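Local structure of 2-keto-3-deoxygluconate kinase (Thermotoga maritima, 2AFB) at residues G170-C175 against Y199-I204. The protein probably catalyses the ATP-dependent phosphorylation of 2-keto-3-deoxygluconate, as a sugar kinase of the pfkB family within the ribokinase clan. Sequence-based numbering, arbitrary orientation.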
loop_
_atom_site.group_PDB
_atom_site.type_symbol
_atom_site.label_atom_id
_atom_site.label_comp_id
_atom_site.label_asym_id
_atom_site.label_seq_id
_atom_site.Cartn_x
_atom_site.Cartn_y
_atom_site.Cartn_z
ATOM N N GLY A 170 35.587 0.634 35.691
ATOM C CA GLY A 170 35.244 -0.760 36.022
ATOM C C GLY A 170 33.977 -1.234 35.308
ATOM O O GLY A 170 33.286 -2.109 35.780
ATOM N N VAL A 171 33.688 -0.642 34.160
ATOM C CA VAL A 171 32.512 -0.983 33.385
ATOM C C VAL A 171 32.773 -2.291 32.614
ATOM O O VAL A 171 33.828 -2.436 32.000
ATOM C CB VAL A 171 32.195 0.173 32.420
ATOM C CG1 VAL A 171 30.994 -0.150 31.494
ATOM C CG2 VAL A 171 31.946 1.447 33.201
ATOM N N THR A 172 31.815 -3.229 32.642
ATOM C CA THR A 172 31.886 -4.449 31.858
ATOM C C THR A 172 31.765 -4.118 30.398
ATOM O O THR A 172 30.904 -3.314 30.010
ATOM C CB THR A 172 30.807 -5.480 32.228
ATOM O OG1 THR A 172 30.929 -5.810 33.622
ATOM C CG2 THR A 172 31.039 -6.752 31.421
ATOM N N VAL A 173 32.653 -4.740 29.613
ATOM C CA VAL A 173 32.807 -4.478 28.202
ATOM C C VAL A 173 32.562 -5.766 27.415
ATOM O O VAL A 173 33.206 -6.784 27.658
ATOM C CB VAL A 173 34.217 -3.936 27.866
ATOM C CG1 VAL A 173 34.463 -3.916 26.389
ATOM C CG2 VAL A 173 34.434 -2.550 28.460
ATOM N N SER A 174 31.613 -5.697 26.474
ATOM C CA SER A 174 31.439 -6.723 25.478
ATOM C C SER A 174 31.793 -6.211 24.062
ATOM O O SER A 174 31.687 -5.015 23.734
ATOM C CB SER A 174 30.005 -7.281 25.513
ATOM O OG SER A 174 29.084 -6.301 25.106
ATOM N N CYS A 175 32.182 -7.170 23.227
ATOM C CA CYS A 175 32.453 -6.959 21.816
ATOM C C CYS A 175 31.851 -8.103 20.996
ATOM O O CYS A 175 32.126 -9.259 21.267
ATOM C CB CYS A 175 33.961 -6.923 21.575
ATOM S SG CYS A 175 34.485 -6.721 19.843
ATOM N N TYR A 199 40.753 -5.024 26.741
ATOM C CA TYR A 199 39.647 -4.355 27.417
ATOM C C TYR A 199 38.341 -5.143 27.448
ATOM O O TYR A 199 37.405 -4.706 28.083
ATOM C CB TYR A 199 39.346 -3.038 26.721
ATOM C CG TYR A 199 40.493 -2.073 26.686
ATOM C CD1 TYR A 199 40.866 -1.373 27.821
ATOM C CD2 TYR A 199 41.188 -1.830 25.502
ATOM C CE1 TYR A 199 41.931 -0.452 27.791
ATOM C CE2 TYR A 199 42.239 -0.907 25.452
ATOM C CZ TYR A 199 42.609 -0.220 26.598
ATOM O OH TYR A 199 43.667 0.691 26.552
ATOM N N VAL A 200 38.267 -6.278 26.759
ATOM C CA VAL A 200 36.985 -6.956 26.560
ATOM C C VAL A 200 36.789 -8.074 27.565
ATOM O O VAL A 200 37.668 -8.911 27.720
ATOM C CB VAL A 200 36.884 -7.528 25.134
ATOM C CG1 VAL A 200 35.617 -8.363 24.952
ATOM C CG2 VAL A 200 36.923 -6.386 24.098
ATOM N N ASP A 201 35.631 -8.101 28.214
ATOM C CA ASP A 201 35.282 -9.158 29.206
ATOM C C ASP A 201 34.421 -10.312 28.641
ATOM O O ASP A 201 34.536 -11.466 29.048
ATOM C CB ASP A 201 34.528 -8.510 30.386
ATOM C CG ASP A 201 35.315 -7.367 31.022
ATOM O OD1 ASP A 201 36.412 -7.636 31.555
ATOM O OD2 ASP A 201 34.869 -6.197 30.952
ATOM N N VAL A 202 33.555 -9.963 27.701
ATOM C CA VAL A 202 32.575 -10.868 27.103
ATOM C C VAL A 202 32.711 -10.779 25.579
ATOM O O VAL A 202 32.527 -9.702 25.006
ATOM C CB VAL A 202 31.169 -10.431 27.496
ATOM C CG1 VAL A 202 30.107 -11.351 26.811
ATOM C CG2 VAL A 202 31.040 -10.387 29.032
ATOM N N LEU A 203 33.003 -11.921 24.953
ATOM C CA LEU A 203 33.154 -12.041 23.485
ATOM C C LEU A 203 31.929 -12.661 22.886
ATOM O O LEU A 203 31.411 -13.670 23.397
ATOM C CB LEU A 203 34.342 -12.943 23.147
ATOM C CG LEU A 203 34.744 -12.954 21.673
ATOM C CD1 LEU A 203 35.408 -11.649 21.284
ATOM C CD2 LEU A 203 35.703 -14.108 21.394
ATOM N N ILE A 204 31.450 -12.035 21.819
ATOM C CA ILE A 204 30.329 -12.521 21.039
ATOM C C ILE A 204 30.880 -12.682 19.617
ATOM O O ILE A 204 31.584 -11.792 19.109
ATOM C CB ILE A 204 29.135 -11.536 21.104
ATOM C CG1 ILE A 204 28.664 -11.436 22.549
ATOM C CG2 ILE A 204 28.019 -12.001 20.237
ATOM C CD1 ILE A 204 28.155 -10.085 22.930
#
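Cys175 is held between two residues of the parallel strand 202-204: its N donates to Val202 O at 3.1 Å, nearly in line with the carbonyl, and its O accepts from Ile204 N at 2.9 Å. Its CB rests against the isopropyl group of Val200, 3.9 Å from CG2. Val173 begins the pairing less regularly. Its O takes two N-H groups, Asp201 N at 2.8 Å and Val202 N at 3.2 Å, the latter in the carbonyl plane and the former tilted from it. Its N would look for a backbone carbonyl in a regular strand pair, but here it meets the Asp201 carboxylate, 3.0 Å from OD2 through the anti lone pair. Asp201 CG sits beside its own backbone N (chi1 -55°), and the side chain reaches back to Val173, with OD2 also close to Thr172 CA. An alanine at Asp201 would probably leave Val173 N without this acceptor and the start of the strand pair less firmly fixed. Val173 CB also packs against the backbone carbonyl of Tyr199, 3.3 Å from its O. The pair closes the beta-alpha-beta unit whose connecting helix is 186-196, at the middle of the main sheet between strands 139-145 and 248-255. Helix 155-169 packs on Val173, and helix 290-304 lies against Ser174 and Ile204 on the other face.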